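Local coordinates for protein beta-lactamase Rm3 (Uncultured bacterium, PDB 5IQK) that probably hydrolyses the amide bond of beta-lactam antibiotics, as a zinc-dependent metallo-beta-lactamase of subclass B3, at residues A[225-229]-A[230-234]; A[197-200]-A[201-205]; A[246-249]-A[250-253]. All coordinates share one frame; numbering follows the deposited sequence.

Overall arrangement
From the N terminus, contact 2 (197-205) comes first: it turns the loop after strand 171-178 into helix 200-212, whose L201 and L204 pack on helix 249-269. Contact 1 (225-234) then carries the loop after strand 218-221 into helix 229-239. Contact 3 (246-253) closes the connection between that helix and the long helix 249-269. The three follow in series, none nesting or crossing, and each is a local helix start. Contacts 1 and 3 touch where A226 O lies 3.5 Å from Y253 CD1, and both lean on L219 of strand 218-221. Contact 2 stands apart, its centre about 28 Å from that of contact 1.

Contact 1 of 3, residues A[225-229]-A[230-234]; sequences EASQL and WQRLE
L229 meets two flat groups, the indole of its neighbour W230 and the guanidinium of R232, with one methyl branch serving each. L229 CD2 packs 3.9 Å from W230 CZ3, over one face of the indole near its rim, while L229 CD1 sits over one face of the R232 guanidinium, 3.9 Å from R232 NH1. L229 CG stands anti to the backbone N (chi1 -171°), and the fork beyond it sends one methyl to each plane. A leucine suits this buried site because its fork covers both. R232 in turn bends at chi3 (68°) and carries NH1 back to S227 O, a hydrogen bond of 3.0 Å whose acceptor is tilted 22° from the guanidinium plane. NH1 also bonds L219 O, and NH2 bonds F244 O, so three backbone carbonyls hold NH1 and NH2 and restrict the rotation of the group. S227 is held by its hydroxyl, which bonds S221 and P224. The W230 ring is anchored by its NE1, bonded to K29 O, and meets Y25 edge-to-face. The helix starts beneath: Q228, at the N-cap position, offers its O to R232 N at 3.0 Å, and L229 O takes L233 N at 2.8 Å. This is the N-terminal turn of helix 229-239, reached through the 3-10 turn that follows zinc ligand H223, and it fastens the helix to strand 218-221 of the metallo-beta-lactamase fold.

Contact 2 of 3, residues A[197-200]-A[201-205]; sequences YPNA and LADLR
Y197 and N199 both reach for the carboxylate of D203, at a helix start where a type I turn from Y197 to A200 leads into helix 200-212. N199 occupies the N-cap position, yet its side chain caps no backbone N-H; the amide binds D203 instead, and N199 O accepts D203 N at 2.7 Å, almost straight. D203 has CG beside its own backbone N and anti to the carbonyl carbon (chi1 -81°), which swings the carboxylate back over the turn. Aspartate suits the place, being short enough to meet both partners and carrying one oxygen for each. A helix N terminus would be expected to favour its negative charge. Y197 extends with CG anti to the backbone N (chi1 -171°), laying its ring along the turn: A200 CB packs over the centre of one face, where a small methyl fits closely, and the phenol end reaches D203. L204 N closes the next helical bond, to A200 O at 3.0 Å. P153, in the loop that also bears zinc ligand H155, touches both Y197 and D203. The N199 amide crosses the carboxylate nearly at a right angle, and N199 ND2 meets D203 OD1 at 2.9 Å from above the carboxylate plane. Y197 OH, by contrast, donates at 2.6 Å to the anti lone pair of D203 OD2, which lies at the edge of the phenol ring.

Contact 3 of 3, residues A[246-249]-A[250-253]; sequences DPQA and CRAY
C250 follows A249 directly in the first turn of helix 249-269, and its SG is joined to C216 by a disulfide, so the buried cysteine ties that turn covalently to the chain just ahead of strand 218-221. R251 comes next, on the exposed side, lying alongside Q248 with both side chains pointing the same way. A bend at chi3 (74°) brings R251 NH1 within 3.3 Å of Q248 OE1. The hydrogen bond is long and bent (136° at the hydrogen): it falls on a lone pair at the oxygen end, but OE1 stands well out of the guanidinium plane. Two flexible polar chains suit such a solvent-facing position. The backbone of R251 is served by a water, which accepts from R251 N at 3.0 Å and donates to P247 O. A252 N bonds Q248 O at 3.0 Å, and the small methyl of A252 lies against the carbonyls of Q248 and A249. Q248 is itself braced by D246, whose OD2 accepts Q248 N at 3.1 Å in an Asx turn, met from above the carboxylate plane. With Y253 N bonding A249 O at 2.9 Å, regular helical pairing is established. CG of Y253 stands anti to the backbone N (chi1 -177°), sending the ring away from the turn to pack on L219, S221, A178 and A226, the last in the loop ahead of helix 229-239. Its OH bonds D179 O, setting the start of helix 249-269 against the adjacent strands 171-178 and 218-221 of the five-stranded sheet, just past the end of 171-178.

Contact 1 of 3, residues A[225-229]-A[230-234]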
loop_
_atom_site.group_PDB
_atom_site.type_symbol
_atom_site.label_atom_id
_atom_site.label_comp_id
_atom_site.label_asym_id
_atom_site.label_seq_id
_atom_site.Cartn_x
_atom_site.Cartn_y
_atom_site.Cartn_z
ATOM N N GLU A 225 -1.784 10.895 -0.487
ATOM C CA GLU A 225 -1.287 12.255 -0.307
ATOM C C GLU A 225 0.178 12.278 0.136
ATOM O O GLU A 225 0.848 13.295 -0.020
ATOM C CB GLU A 225 -2.142 13.036 0.703
ATOM C CG GLU A 225 -3.422 12.343 1.127
ATOM C CD GLU A 225 -3.168 11.171 2.062
ATOM O OE1 GLU A 225 -3.693 10.075 1.786
ATOM O OE2 GLU A 225 -2.441 11.347 3.065
ATOM N N ALA A 226 0.673 11.170 0.689
ATOM C CA ALA A 226 2.079 11.112 1.113
ATOM C C ALA A 226 3.023 11.094 -0.095
ATOM O O ALA A 226 4.237 11.226 0.056
ATOM C CB ALA A 226 2.336 9.902 1.998
ATOM N N SER A 227 2.473 10.908 -1.289
ATOM C CA SER A 227 3.277 11.028 -2.506
ATOM C C SER A 227 2.703 12.112 -3.410
ATOM O O SER A 227 2.967 12.132 -4.614
ATOM C CB SER A 227 3.356 9.695 -3.256
ATOM O OG SER A 227 2.090 9.267 -3.744
ATOM N N GLN A 228 1.918 13.012 -2.820
ATOM C CA GLN A 228 1.335 14.162 -3.534
ATOM C C GLN A 228 0.532 13.744 -4.765
ATOM O O GLN A 228 0.581 14.410 -5.819
ATOM C CB GLN A 228 2.425 15.152 -3.959
ATOM C CG GLN A 228 3.268 15.691 -2.799
ATOM C CD GLN A 228 4.395 14.740 -2.438
ATOM O OE1 GLN A 228 5.063 14.202 -3.323
ATOM N NE2 GLN A 228 4.601 14.511 -1.138
ATOM N N LEU A 229 -0.223 12.655 -4.641
ATOM C CA LEU A 229 -0.900 12.100 -5.816
ATOM C C LEU A 229 -1.954 13.047 -6.368
ATOM O O LEU A 229 -2.186 13.066 -7.586
ATOM C CB LEU A 229 -1.534 10.745 -5.501
ATOM C CG LEU A 229 -2.088 9.968 -6.700
ATOM C CD1 LEU A 229 -1.010 9.768 -7.760
ATOM C CD2 LEU A 229 -2.656 8.628 -6.264
ATOM N N TRP A 230 -2.616 13.813 -5.503
ATOM C CA TRP A 230 -3.688 14.675 -6.006
ATOM C C TRP A 230 -3.143 15.932 -6.677
ATOM O O TRP A 230 -3.755 16.434 -7.628
ATOM C CB TRP A 230 -4.680 15.005 -4.881
ATOM C CG TRP A 230 -5.173 13.765 -4.202
ATOM C CD1 TRP A 230 -5.327 13.573 -2.854
ATOM C CD2 TRP A 230 -5.517 12.508 -4.829
ATOM N NE1 TRP A 230 -5.764 12.293 -2.609
ATOM C CE2 TRP A 230 -5.883 11.619 -3.795
ATOM C CE3 TRP A 230 -5.566 12.059 -6.161
ATOM C CZ2 TRP A 230 -6.288 10.304 -4.049
ATOM C CZ3 TRP A 230 -5.964 10.752 -6.410
ATOM C CH2 TRP A 230 -6.320 9.890 -5.355
ATOM N N GLN A 231 -1.988 16.424 -6.235
ATOM C CA GLN A 231 -1.321 17.499 -6.972
ATOM C C GLN A 231 -0.902 16.990 -8.356
ATOM O O GLN A 231 -1.098 17.663 -9.381
ATOM C CB GLN A 231 -0.094 18.028 -6.237
ATOM C CG GLN A 231 -0.400 18.761 -4.925
ATOM C CD GLN A 231 -0.398 17.832 -3.724
ATOM O OE1 GLN A 231 -0.745 16.654 -3.826
ATOM N NE2 GLN A 231 0.005 18.360 -2.576
ATOM N N ARG A 232 -0.305 15.805 -8.364
ATOM C CA ARG A 232 0.156 15.152 -9.594
ATOM C C ARG A 232 -1.000 14.897 -10.560
ATOM O O ARG A 232 -0.888 15.175 -11.763
ATOM C CB ARG A 232 0.862 13.838 -9.218
ATOM C CG ARG A 232 2.224 14.091 -8.582
ATOM C CD ARG A 232 2.770 12.892 -7.807
ATOM N NE ARG A 232 3.134 11.734 -8.609
ATOM C CZ ARG A 232 3.125 10.491 -8.137
ATOM N NH1 ARG A 232 2.749 10.254 -6.883
ATOM N NH2 ARG A 232 3.481 9.492 -8.914
ATOM N N LEU A 233 -2.113 14.382 -10.034
ATOM C CA LEU A 233 -3.319 14.161 -10.839
ATOM C C LEU A 233 -3.838 15.453 -11.451
ATOM O O LEU A 233 -4.173 15.483 -12.634
ATOM C CB LEU A 233 -4.431 13.505 -10.017
ATOM C CG LEU A 233 -5.755 13.272 -10.763
ATOM C CD1 LEU A 233 -5.544 12.303 -11.940
ATOM C CD2 LEU A 233 -6.819 12.728 -9.833
ATOM N N GLU A 234 -3.912 16.519 -10.656
ATOM C CA GLU A 234 -4.352 17.812 -11.182
ATOM C C GLU A 234 -3.422 18.266 -12.307
ATOM O O GLU A 234 -3.867 18.801 -13.325
ATOM C CB GLU A 234 -4.398 18.875 -10.070
ATOM C CG GLU A 234 -4.783 20.263 -10.575
ATOM C CD GLU A 234 -4.962 21.273 -9.459
ATOM O OE1 GLU A 234 -5.202 20.857 -8.303
ATOM O OE2 GLU A 234 -4.870 22.488 -9.739
#

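Contact 2 of 3, residues A[197-200]-A[201-205]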
loop_
_atom_site.group_PDB
_atom_site.type_symbol
_atom_site.label_atom_id
_atom_site.label_comp_id
_atom_site.label_asym_id
_atom_site.label_seq_id
_atom_site.Cartn_x
_atom_site.Cartn_y
_atom_site.Cartn_z
ATOM N N TYR A 197 7.616 -4.825 20.268
ATOM C CA TYR A 197 8.190 -4.544 18.952
ATOM C C TYR A 197 9.561 -3.889 19.111
ATOM O O TYR A 197 9.746 -2.727 18.739
ATOM C CB TYR A 197 7.238 -3.652 18.133
ATOM C CG TYR A 197 7.610 -3.452 16.668
ATOM C CD1 TYR A 197 8.614 -4.209 16.062
ATOM C CD2 TYR A 197 6.955 -2.495 15.897
ATOM C CE1 TYR A 197 8.951 -4.013 14.714
ATOM C CE2 TYR A 197 7.282 -2.298 14.548
ATOM C CZ TYR A 197 8.282 -3.059 13.971
ATOM O OH TYR A 197 8.607 -2.851 12.648
ATOM N N PRO A 198 10.541 -4.650 19.633
ATOM C CA PRO A 198 11.840 -4.043 19.936
ATOM C C PRO A 198 12.623 -3.674 18.699
ATOM O O PRO A 198 13.511 -2.827 18.801
ATOM C CB PRO A 198 12.565 -5.139 20.731
ATOM C CG PRO A 198 11.937 -6.405 20.292
ATOM C CD PRO A 198 10.486 -6.058 20.064
ATOM N N ASN A 199 12.281 -4.255 17.545
ATOM C CA ASN A 199 13.048 -3.985 16.334
ATOM C C ASN A 199 12.524 -2.806 15.542
ATOM O O ASN A 199 12.974 -2.561 14.428
ATOM C CB ASN A 199 13.073 -5.206 15.422
ATOM C CG ASN A 199 14.427 -5.416 14.797
ATOM O OD1 ASN A 199 15.428 -5.403 15.490
ATOM N ND2 ASN A 199 14.470 -5.567 13.476
ATOM N N ALA A 200 11.588 -2.066 16.125
ATOM C CA ALA A 200 10.905 -1.004 15.399
ATOM C C ALA A 200 11.874 0.010 14.768
ATOM O O ALA A 200 11.720 0.357 13.585
ATOM C CB ALA A 200 9.902 -0.287 16.322
ATOM N N LEU A 201 12.858 0.488 15.530
ATOM C CA LEU A 201 13.795 1.483 14.997
ATOM C C LEU A 201 14.722 0.893 13.948
ATOM O O LEU A 201 14.991 1.529 12.932
ATOM C CB LEU A 201 14.642 2.113 16.097
ATOM C CG LEU A 201 13.900 3.055 17.041
ATOM C CD1 LEU A 201 14.870 3.697 18.022
ATOM C CD2 LEU A 201 13.155 4.111 16.236
ATOM N N ALA A 202 15.227 -0.310 14.200
ATOM C CA ALA A 202 16.068 -0.982 13.213
ATOM C C ALA A 202 15.274 -1.217 11.920
ATOM O O ALA A 202 15.792 -1.032 10.813
ATOM C CB ALA A 202 16.595 -2.291 13.768
ATOM N N ASP A 203 14.016 -1.620 12.067
ATOM C CA ASP A 203 13.136 -1.795 10.900
ATOM C C ASP A 203 12.954 -0.508 10.094
ATOM O O ASP A 203 13.122 -0.509 8.862
ATOM C CB ASP A 203 11.758 -2.297 11.332
ATOM C CG ASP A 203 11.720 -3.784 11.563
ATOM O OD1 ASP A 203 12.758 -4.442 11.364
ATOM O OD2 ASP A 203 10.655 -4.289 11.966
ATOM N N LEU A 204 12.599 0.579 10.777
ATOM C CA LEU A 204 12.398 1.860 10.099
ATOM C C LEU A 204 13.660 2.330 9.383
ATOM O O LEU A 204 13.589 2.742 8.225
ATOM C CB LEU A 204 11.929 2.934 11.089
ATOM C CG LEU A 204 10.454 2.951 11.509
ATOM C CD1 LEU A 204 10.257 3.865 12.709
ATOM C CD2 LEU A 204 9.554 3.392 10.354
ATOM N N ARG A 205 14.811 2.262 10.054
ATOM C CA ARG A 205 16.057 2.696 9.431
ATOM C C ARG A 205 16.403 1.880 8.193
ATOM O O ARG A 205 16.851 2.431 7.192
ATOM C CB ARG A 205 17.238 2.629 10.412
ATOM C CG ARG A 205 17.049 3.395 11.706
ATOM C CD ARG A 205 17.129 4.888 11.462
ATOM N NE ARG A 205 17.000 5.658 12.696
ATOM C CZ ARG A 205 16.706 6.952 12.726
ATOM N NH1 ARG A 205 16.509 7.608 11.586
ATOM N NH2 ARG A 205 16.598 7.586 13.888
#

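Contact 3 of 3, residues A[246-249]-A[250-253]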
loop_
_atom_site.group_PDB
_atom_site.type_symbol
_atom_site.label_atom_id
_atom_site.label_comp_id
_atom_site.label_asym_id
_atom_site.label_seq_id
_atom_site.Cartn_x
_atom_site.Cartn_y
_atom_site.Cartn_z
ATOM N N ASP A 246 8.504 11.058 -11.634
ATOM C CA ASP A 246 9.460 11.809 -10.830
ATOM C C ASP A 246 10.457 10.827 -10.209
ATOM O O ASP A 246 10.139 10.135 -9.239
ATOM C CB ASP A 246 8.734 12.620 -9.746
ATOM C CG ASP A 246 9.676 13.477 -8.908
ATOM O OD1 ASP A 246 9.176 14.173 -8.000
ATOM O OD2 ASP A 246 10.905 13.449 -9.134
ATOM N N PRO A 247 11.669 10.765 -10.775
ATOM C CA PRO A 247 12.681 9.787 -10.358
ATOM C C PRO A 247 13.195 10.029 -8.945
ATOM O O PRO A 247 13.857 9.160 -8.381
ATOM C CB PRO A 247 13.804 9.989 -11.378
ATOM C CG PRO A 247 13.155 10.680 -12.535
ATOM C CD PRO A 247 12.127 11.564 -11.922
ATOM N N GLN A 248 12.867 11.185 -8.380
ATOM C CA GLN A 248 13.318 11.540 -7.037
ATOM C C GLN A 248 12.274 11.242 -5.961
ATOM O O GLN A 248 12.514 11.491 -4.771
ATOM C CB GLN A 248 13.697 13.026 -6.999
ATOM C CG GLN A 248 15.052 13.367 -7.618
ATOM C CD GLN A 248 16.219 12.762 -6.851
ATOM O OE1 GLN A 248 16.292 12.869 -5.623
ATOM N NE2 GLN A 248 17.139 12.130 -7.570
ATOM N N ALA A 249 11.123 10.715 -6.373
ATOM C CA ALA A 249 9.973 10.571 -5.471
ATOM C C ALA A 249 10.224 9.673 -4.255
ATOM O O ALA A 249 9.867 10.041 -3.146
ATOM C CB ALA A 249 8.764 10.063 -6.240
ATOM N N CYS A 250 10.809 8.494 -4.454
ATOM C CA CYS A 250 11.081 7.619 -3.306
ATOM C C CYS A 250 12.081 8.248 -2.337
ATOM O O CYS A 250 11.939 8.092 -1.132
ATOM C CB CYS A 250 11.582 6.250 -3.756
ATOM S SG CYS A 250 10.370 5.331 -4.707
ATOM N N ARG A 251 13.087 8.949 -2.857
ATOM C CA ARG A 251 14.039 9.643 -1.984
ATOM C C ARG A 251 13.368 10.727 -1.148
ATOM O O ARG A 251 13.691 10.899 0.030
ATOM C CB ARG A 251 15.181 10.274 -2.788
ATOM C CG ARG A 251 16.125 9.305 -3.463
ATOM C CD ARG A 251 17.346 10.065 -3.981
ATOM N NE ARG A 251 18.234 10.454 -2.886
ATOM C CZ ARG A 251 19.028 11.524 -2.902
ATOM N NH1 ARG A 251 19.058 12.319 -3.964
ATOM N NH2 ARG A 251 19.791 11.800 -1.850
ATOM N N ALA A 252 12.437 11.456 -1.751
ATOM C CA ALA A 252 11.725 12.509 -1.033
ATOM C C ALA A 252 10.769 11.917 -0.002
ATOM O O ALA A 252 10.573 12.478 1.069
ATOM C CB ALA A 252 10.969 13.397 -2.008
ATOM N N TYR A 253 10.171 10.785 -0.353
ATOM C CA TYR A 253 9.261 10.057 0.523
ATOM C C TYR A 253 9.988 9.608 1.787
ATOM O O TYR A 253 9.483 9.759 2.912
ATOM C CB TYR A 253 8.697 8.859 -0.233
ATOM C CG TYR A 253 7.665 8.009 0.480
ATOM C CD1 TYR A 253 6.383 8.483 0.706
ATOM C CD2 TYR A 253 7.966 6.707 0.876
ATOM C CE1 TYR A 253 5.422 7.686 1.326
ATOM C CE2 TYR A 253 7.016 5.903 1.494
ATOM C CZ TYR A 253 5.750 6.401 1.722
ATOM O OH TYR A 253 4.804 5.604 2.328
HETATM O O HOH W 1 13.731 8.218 -5.727
#